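Local coordinates for protein positive phenol-degradative gene regulator (Ralstonia sp. E2, PDB 5FRY) that senses phenols through this N-terminal sensory domain and, probably as a sigma54-dependent, ATP-hydrolysing activator, switches on genes of phenol degradation, at residues A[94-108]-A[154-166]. Numbering follows the deposited sequence.
Sequences MLEMGPCLHTIEGVV and QIGYATGYTSALM. With ERH (3,4-dimethylphenol), chain D.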
ATOM      1  N   MET A  94       3.017   7.764  24.616  1.00 40.11           N
ATOM      2  CA  MET A  94       2.099   6.876  23.920  1.00 43.17           C
ATOM      3  C   MET A  94       1.620   7.503  22.611  1.00 38.87           C
ATOM      4  O   MET A  94       1.678   6.883  21.546  1.00 38.31           O
ATOM      5  CB  MET A  94       0.899   6.542  24.811  1.00 42.82           C
ATOM      6  CG  MET A  94       1.260   5.862  26.113  1.00 52.95           C
ATOM      7  SD  MET A  94       2.202   4.339  25.851  1.00 57.13           S
ATOM      8  CE  MET A  94       1.191   3.515  24.615  1.00 49.13           C
ATOM      9  N   LEU A  95       1.123   8.730  22.714  1.00 40.23           N
ATOM     10  CA  LEU A  95       0.650   9.484  21.564  1.00 36.43           C
ATOM     11  C   LEU A  95       1.742   9.593  20.510  1.00 38.31           C
ATOM     12  O   LEU A  95       1.507   9.347  19.324  1.00 36.97           O
ATOM     13  CB  LEU A  95       0.186  10.873  22.008  1.00 36.80           C
ATOM     14  CG  LEU A  95      -0.351  11.880  20.988  1.00 33.31           C
ATOM     15  CD1 LEU A  95       0.776  12.517  20.170  1.00 35.25           C
ATOM     16  CD2 LEU A  95      -1.376  11.235  20.075  1.00 37.03           C
ATOM     17  N   GLU A  96       2.948   9.927  20.968  1.00 35.81           N
ATOM     18  CA  GLU A  96       4.066  10.213  20.079  1.00 41.75           C
ATOM     19  C   GLU A  96       4.480   9.012  19.234  1.00 38.31           C
ATOM     20  O   GLU A  96       5.250   9.159  18.279  1.00 33.33           O
ATOM     21  CB  GLU A  96       5.270  10.723  20.889  1.00 44.02           C
ATOM     22  CG  GLU A  96       6.481  11.082  20.020  1.00 45.40           C
ATOM     23  CD  GLU A  96       7.581  11.819  20.778  1.00 49.72           C
ATOM     24  OE1 GLU A  96       8.056  11.292  21.806  1.00 55.21           O
ATOM     25  OE2 GLU A  96       7.971  12.925  20.338  1.00 52.34           O
ATOM     26  N   MET A  97       3.976   7.832  19.575  1.00 39.90           N
ATOM     27  CA  MET A  97       4.315   6.653  18.800  1.00 37.82           C
ATOM     28  C   MET A  97       3.564   6.680  17.466  1.00 34.76           C
ATOM     29  O   MET A  97       4.078   6.190  16.461  1.00 37.87           O
ATOM     30  CB  MET A  97       4.022   5.378  19.593  1.00 33.94           C
ATOM     31  CG  MET A  97       5.143   4.998  20.562  1.00 41.02           C
ATOM     32  SD  MET A  97       4.817   3.561  21.640  1.00 49.30           S
ATOM     33  CE  MET A  97       3.557   4.236  22.702  1.00 45.73           C
ATOM     34  N   GLY A  98       2.366   7.259  17.469  1.00 32.65           N
ATOM     35  CA  GLY A  98       1.598   7.503  16.259  1.00 32.50           C
ATOM     36  C   GLY A  98       2.424   8.161  15.169  1.00 35.25           C
ATOM     37  O   GLY A  98       2.747   7.530  14.155  1.00 28.84           O
ATOM     38  N   PRO A  99       2.769   9.438  15.372  1.00 33.78           N
ATOM     39  CA  PRO A  99       3.645  10.181  14.464  1.00 35.42           C
ATOM     40  C   PRO A  99       4.918   9.406  14.057  1.00 34.35           C
ATOM     41  O   PRO A  99       5.298   9.498  12.892  1.00 34.22           O
ATOM     42  CB  PRO A  99       3.986  11.438  15.270  1.00 34.02           C
ATOM     43  CG  PRO A  99       2.777  11.648  16.127  1.00 37.36           C
ATOM     44  CD  PRO A  99       2.235  10.294  16.452  1.00 34.23           C
ATOM     45  N   CYS A 100       5.541   8.712  14.980  1.00 34.24           N
ATOM     46  CA  CYS A 100       6.709   7.913  14.705  1.00 35.85           C
ATOM     47  C   CYS A 100       6.374   6.800  13.711  1.00 35.91           C
ATOM     48  O   CYS A 100       7.013   6.667  12.694  1.00 36.55           O
ATOM     49  CB  CYS A 100       7.263   7.321  15.975  1.00 38.18           C
ATOM     50  SG  CYS A 100       8.151   8.443  17.113  1.00 38.05           S
ATOM     51  N   LEU A 101       5.357   6.024  14.006  1.00 31.32           N
ATOM     52  CA  LEU A 101       4.981   4.941  13.122  1.00 29.01           C
ATOM     53  C   LEU A 101       4.650   5.452  11.733  1.00 30.77           C
ATOM     54  O   LEU A 101       5.055   4.871  10.775  1.00 32.95           O
ATOM     55  CB  LEU A 101       3.859   4.129  13.713  1.00 26.93           C
ATOM     56  CG  LEU A 101       4.206   3.096  14.751  1.00 32.32           C
ATOM     57  CD1 LEU A 101       3.044   2.680  15.622  1.00 32.22           C
ATOM     58  CD2 LEU A 101       4.829   1.903  14.075  1.00 39.48           C
ATOM     59  N   HIS A 102       3.918   6.558  11.655  1.00 26.82           N
ATOM     60  CA  HIS A 102       3.570   7.151  10.368  1.00 33.31           C
ATOM     61  C   HIS A 102       4.822   7.442   9.545  1.00 31.93           C
ATOM     62  O   HIS A 102       4.824   7.287   8.323  1.00 33.82           O
ATOM     63  CB  HIS A 102       2.761   8.434  10.570  1.00 32.29           C
ATOM     64  CG  HIS A 102       1.570   8.544   9.669  1.00 24.08           C
ATOM     65  ND1 HIS A 102       0.716   9.626   9.695  1.00 23.68           N
ATOM     66  CD2 HIS A 102       1.091   7.709   8.718  1.00 27.96           C
ATOM     67  CE1 HIS A 102      -0.238   9.452   8.798  1.00 25.00           C
ATOM     68  NE2 HIS A 102      -0.034   8.297   8.191  1.00 23.98           N
ATOM     69  N   THR A 103       5.882   7.866  10.224  1.00 32.48           N
ATOM     70  CA  THR A 103       7.129   8.171   9.584  1.00 36.30           C
ATOM     71  C   THR A 103       7.841   6.918   9.136  1.00 34.43           C
ATOM     72  O   THR A 103       8.242   6.836   8.010  1.00 33.29           O
ATOM     73  CB  THR A 103       8.028   9.030  10.477  1.00 36.61           C
ATOM     74  OG1 THR A 103       7.303  10.138  10.957  1.00 35.13           O
ATOM     75  CG2 THR A 103       9.183   9.570   9.717  1.00 37.33           C
ATOM     76  N   ILE A 104       7.933   5.924  10.012  1.00 35.69           N
ATOM     77  CA  ILE A 104       8.604   4.672   9.682  1.00 34.70           C
ATOM     78  C   ILE A 104       7.987   4.047   8.449  1.00 31.63           C
ATOM     79  O   ILE A 104       8.680   3.435   7.638  1.00 32.92           O
ATOM     80  CB  ILE A 104       8.541   3.665  10.839  1.00 32.89           C
ATOM     81  CG1 ILE A 104       9.425   4.149  11.996  1.00 40.29           C
ATOM     82  CG2 ILE A 104       8.968   2.269  10.366  1.00 32.28           C
ATOM     83  CD1 ILE A 104       9.200   3.407  13.323  1.00 42.24           C
ATOM     84  N   GLU A 105       6.684   4.243   8.309  1.00 32.56           N
ATOM     85  CA  GLU A 105       5.916   3.695   7.203  1.00 32.01           C
ATOM     86  C   GLU A 105       6.099   4.512   5.923  1.00 29.57           C
ATOM     87  O   GLU A 105       5.533   4.175   4.878  1.00 26.88           O
ATOM     88  CB  GLU A 105       4.428   3.598   7.604  1.00 28.26           C
ATOM     89  CG  GLU A 105       4.192   2.474   8.603  1.00 26.49           C
ATOM     90  CD  GLU A 105       2.902   2.560   9.383  1.00 27.54           C
ATOM     91  OE1 GLU A 105       1.936   3.289   9.008  1.00 25.77           O
ATOM     92  OE2 GLU A 105       2.862   1.889  10.426  1.00 27.62           O
ATOM     93  N   GLY A 106       6.911   5.573   5.995  1.00 31.44           N
ATOM     94  CA  GLY A 106       7.223   6.393   4.828  1.00 29.71           C
ATOM     95  C   GLY A 106       6.038   7.177   4.292  1.00 30.93           C
ATOM     96  O   GLY A 106       5.978   7.522   3.120  1.00 29.62           O
ATOM     97  N   VAL A 107       5.078   7.462   5.157  1.00 28.36           N
ATOM     98  CA  VAL A 107       3.875   8.175   4.749  1.00 26.53           C
ATOM     99  C   VAL A 107       4.067   9.690   4.759  1.00 28.34           C
ATOM    100  O   VAL A 107       3.663  10.406   3.826  1.00 34.66           O
ATOM    101  CB  VAL A 107       2.690   7.810   5.683  1.00 28.97           C
ATOM    102  CG1 VAL A 107       1.563   8.790   5.527  1.00 27.41           C
ATOM    103  CG2 VAL A 107       2.203   6.358   5.404  1.00 25.68           C
ATOM    104  N   VAL A 108       4.674  10.162   5.835  1.00 31.26           N
ATOM    105  CA  VAL A 108       4.892  11.585   6.067  1.00 36.53           C
ATOM    106  C   VAL A 108       5.947  11.740   7.133  1.00 36.76           C
ATOM    107  O   VAL A 108       6.196  10.829   7.926  1.00 37.63           O
ATOM    108  CB  VAL A 108       3.607  12.332   6.520  1.00 39.59           C
ATOM    109  CG1 VAL A 108       3.924  13.761   7.022  1.00 36.81           C
ATOM    110  CG2 VAL A 108       2.636  12.433   5.392  1.00 36.82           C
ATOM    111  N   GLN A 154      -3.872   9.886   5.317  1.00 25.48           N
ATOM    112  CA  GLN A 154      -3.020  10.360   6.397  1.00 27.55           C
ATOM    113  C   GLN A 154      -3.872  10.847   7.548  1.00 26.87           C
ATOM    114  O   GLN A 154      -3.551  10.593   8.705  1.00 30.41           O
ATOM    115  CB  GLN A 154      -2.101  11.473   5.936  1.00 29.03           C
ATOM    116  CG  GLN A 154      -0.962  10.930   5.070  1.00 24.51           C
ATOM    117  CD  GLN A 154      -0.152  12.012   4.433  1.00 32.61           C
ATOM    118  OE1 GLN A 154       0.515  11.774   3.425  1.00 28.84           O
ATOM    119  NE2 GLN A 154      -0.171  13.211   5.028  1.00 36.23           N
ATOM    120  N   ILE A 155      -4.945  11.558   7.219  1.00 23.67           N
ATOM    121  CA  ILE A 155      -5.898  12.041   8.243  1.00 27.94           C
ATOM    122  C   ILE A 155      -6.649  10.907   8.939  1.00 31.53           C
ATOM    123  O   ILE A 155      -6.753  10.883  10.168  1.00 32.19           O
ATOM    124  CB  ILE A 155      -6.939  13.005   7.628  1.00 30.10           C
ATOM    125  CG1 ILE A 155      -6.306  14.374   7.386  1.00 34.52           C
ATOM    126  CG2 ILE A 155      -8.169  13.103   8.527  1.00 29.09           C
ATOM    127  CD1 ILE A 155      -5.884  15.073   8.660  1.00 32.21           C
ATOM    128  N   GLY A 156      -7.183   9.972   8.149  1.00 31.42           N
ATOM    129  CA  GLY A 156      -7.857   8.809   8.696  1.00 28.00           C
ATOM    130  C   GLY A 156      -6.992   8.112   9.728  1.00 29.56           C
ATOM    131  O   GLY A 156      -7.464   7.677  10.799  1.00 27.90           O
ATOM    132  N   TYR A 157      -5.713   8.034   9.410  1.00 26.66           N
ATOM    133  CA  TYR A 157      -4.732   7.377  10.254  1.00 28.30           C
ATOM    134  C   TYR A 157      -4.610   8.088  11.599  1.00 29.21           C
ATOM    135  O   TYR A 157      -4.672   7.426  12.656  1.00 27.51           O
ATOM    136  CB  TYR A 157      -3.389   7.304   9.539  1.00 26.43           C
ATOM    137  CG  TYR A 157      -2.305   6.656  10.370  1.00 25.24           C
ATOM    138  CD1 TYR A 157      -1.743   7.330  11.466  1.00 28.15           C
ATOM    139  CD2 TYR A 157      -1.871   5.360  10.095  1.00 27.22           C
ATOM    140  CE1 TYR A 157      -0.772   6.745  12.244  1.00 26.39           C
ATOM    141  CE2 TYR A 157      -0.885   4.767  10.862  1.00 21.92           C
ATOM    142  CZ  TYR A 157      -0.334   5.474  11.929  1.00 31.02           C
ATOM    143  OH  TYR A 157       0.661   4.916  12.703  1.00 28.69           O
ATOM    144  N   ALA A 158      -4.461   9.417  11.566  1.00 28.17           N
ATOM    145  CA  ALA A 158      -4.356  10.226  12.787  1.00 31.29           C
ATOM    146  C   ALA A 158      -5.581  10.046  13.664  1.00 27.99           C
ATOM    147  O   ALA A 158      -5.473   9.858  14.881  1.00 27.77           O
ATOM    148  CB  ALA A 158      -4.168  11.697  12.468  1.00 26.29           C
ATOM    149  N   THR A 159      -6.749  10.119  13.043  1.00 27.32           N
ATOM    150  CA  THR A 159      -8.013   9.920  13.731  1.00 26.14           C
ATOM    151  C   THR A 159      -8.080   8.543  14.404  1.00 29.19           C
ATOM    152  O   THR A 159      -8.375   8.430  15.616  1.00 26.15           O
ATOM    153  CB  THR A 159      -9.179  10.097  12.740  1.00 29.55           C
ATOM    154  OG1 THR A 159      -9.118  11.420  12.185  1.00 30.94           O
ATOM    155  CG2 THR A 159     -10.513   9.889  13.408  1.00 31.89           C
ATOM    156  N   GLY A 160      -7.771   7.508  13.626  1.00 26.78           N
ATOM    157  CA  GLY A 160      -7.944   6.128  14.050  1.00 25.91           C
ATOM    158  C   GLY A 160      -7.029   5.790  15.200  1.00 29.22           C
ATOM    159  O   GLY A 160      -7.474   5.238  16.206  1.00 27.71           O
ATOM    160  N   TYR A 161      -5.767   6.163  15.057  1.00 22.92           N
ATOM    161  CA  TYR A 161      -4.747   5.922  16.070  1.00 25.42           C
ATOM    162  C   TYR A 161      -5.086   6.650  17.360  1.00 29.18           C
ATOM    163  O   TYR A 161      -5.120   6.043  18.416  1.00 29.32           O
ATOM    164  CB  TYR A 161      -3.370   6.366  15.571  1.00 26.04           C
ATOM    165  CG  TYR A 161      -2.266   6.173  16.599  1.00 27.21           C
ATOM    166  CD1 TYR A 161      -2.077   7.093  17.633  1.00 28.98           C
ATOM    167  CD2 TYR A 161      -1.427   5.070  16.543  1.00 27.00           C
ATOM    168  CE1 TYR A 161      -1.084   6.909  18.588  1.00 26.89           C
ATOM    169  CE2 TYR A 161      -0.425   4.890  17.479  1.00 30.37           C
ATOM    170  CZ  TYR A 161      -0.256   5.813  18.497  1.00 33.71           C
ATOM    171  OH  TYR A 161       0.747   5.623  19.420  1.00 36.05           O
ATOM    172  N   THR A 162      -5.338   7.956  17.265  1.00 28.92           N
ATOM    173  CA  THR A 162      -5.600   8.745  18.469  1.00 27.27           C
ATOM    174  C   THR A 162      -6.864   8.259  19.131  1.00 27.87           C
ATOM    175  O   THR A 162      -6.938   8.133  20.357  1.00 31.12           O
ATOM    176  CB  THR A 162      -5.731  10.231  18.144  1.00 31.47           C
ATOM    177  OG1 THR A 162      -4.638  10.621  17.296  1.00 32.59           O
ATOM    178  CG2 THR A 162      -5.756  11.080  19.453  1.00 28.54           C
ATOM    179  N   SER A 163      -7.876   8.005  18.325  1.00 26.94           N
ATOM    180  CA  SER A 163      -9.137   7.485  18.858  1.00 24.35           C
ATOM    181  C   SER A 163      -8.955   6.167  19.596  1.00 31.49           C
ATOM    182  O   SER A 163      -9.526   5.989  20.664  1.00 28.77           O
ATOM    183  CB  SER A 163     -10.166   7.321  17.750  1.00 30.21           C
ATOM    184  OG  SER A 163     -10.573   8.593  17.282  1.00 27.63           O
ATOM    185  N   ALA A 164      -8.159   5.249  19.050  1.00 30.65           N
ATOM    186  CA  ALA A 164      -8.014   3.940  19.695  1.00 25.91           C
ATOM    187  C   ALA A 164      -7.234   4.076  20.997  1.00 30.79           C
ATOM    188  O   ALA A 164      -7.540   3.430  22.015  1.00 29.79           O
ATOM    189  CB  ALA A 164      -7.341   2.965  18.741  1.00 26.66           C
ATOM    190  N   LEU A 165      -6.262   4.970  20.970  1.00 29.05           N
ATOM    191  CA  LEU A 165      -5.442   5.277  22.118  1.00 27.91           C
ATOM    192  C   LEU A 165      -6.293   5.917  23.225  1.00 31.29           C
ATOM    193  O   LEU A 165      -6.117   5.586  24.393  1.00 34.36           O
ATOM    194  CB  LEU A 165      -4.286   6.206  21.705  1.00 27.79           C
ATOM    195  CG  LEU A 165      -3.465   6.812  22.845  1.00 36.97           C
ATOM    196  CD1 LEU A 165      -2.672   5.743  23.574  1.00 36.37           C
ATOM    197  CD2 LEU A 165      -2.528   7.900  22.312  1.00 31.35           C
ATOM    198  N   MET A 166      -7.239   6.783  22.846  1.00 29.13           N
ATOM    199  CA  MET A 166      -8.111   7.467  23.821  1.00 35.06           C
ATOM    200  C   MET A 166      -9.365   6.678  24.248  1.00 31.05           C
ATOM    201  O   MET A 166      -9.951   6.966  25.292  1.00 35.55           O
ATOM    202  CB  MET A 166      -8.572   8.817  23.266  1.00 32.53           C
ATOM    203  CG  MET A 166      -7.481   9.857  23.004  1.00 37.92           C
ATOM    204  SD  MET A 166      -6.787  10.620  24.490  1.00 36.48           S
ATOM    205  CE  MET A 166      -8.291  11.125  25.355  1.00 39.13           C
TER
HETATM  206  O01 ERH D1209       0.494  11.158  11.226  1.00 33.33           O
HETATM  207  C02 ERH D1209      -0.599  12.878  14.407  1.00 38.02           C
HETATM  208  C03 ERH D1209      -1.240  10.486  14.479  1.00 39.04           C
HETATM  209  C04 ERH D1209      -1.180  11.870  15.086  1.00 40.55           C
HETATM  210  C05 ERH D1209      -0.005  12.626  13.039  1.00 34.71           C
HETATM  211  C06 ERH D1209      -0.711  10.260  13.260  1.00 37.10           C
HETATM  212  C07 ERH D1209      -0.058  11.393  12.499  1.00 37.84           C
HETATM  213  C08 ERH D1209      -0.540  14.264  15.013  1.00 40.86           C
HETATM  214  C09 ERH D1209      -1.893   9.353  15.241  1.00 38.61           C
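Gly98 and Tyr161 bring helix 97-104 and helix 154-166 together, with their CA atoms 6.5 Å apart. The helices run roughly antiparallel, at 143°, and their axes approach to 10.4 Å. Farther along, His102 and Tyr157 face each other over a wider backbone gap. The two helices join the aromatic-catabolism-activator and V4R regions, both HNOX-like, of this sensory domain, and the dimethylphenol ligand (ERH) is bound between them. Helix 97-104 ends in a Schellman motif at Gly106.

The His102 and Tyr157 rings form a face-to-face stack, with centroids 3.9 Å apart and planes 11° from parallel. Tyr157 reaches across with CG anti to the backbone N (chi1 179°), and its OH is hydrogen-bonded to Asp78 of helix 60-84. The ligand lies at the edges of both rings. Its phenol oxygen is on the His102 ND1 side, but that approach is modelled too short to define a bond. On the Tyr157 side, ERH C06 is 3.6 Å from CD1. Pro99 and Ala158 line the same pocket, and Thr162 OG1, near a ligand methyl, is hydrogen-bonded to Ala158 O and Tyr172.

Gly98 places its CA over one face of Tyr161, a CH-pi contact 3.5 Å from the ring centroid. Beyond it, Leu165 CD2 packs on Leu95, the two side chains crossing at about a right angle. At the other end, Gln154, extended beyond CG, lies alongside Val107 with its CG against Val107 CG1. Met94 O, which accepts from Met97 N, also takes a hydrogen bond from Tyr161 OH at 2.6 Å and lies at the edge of that ring, in its plane.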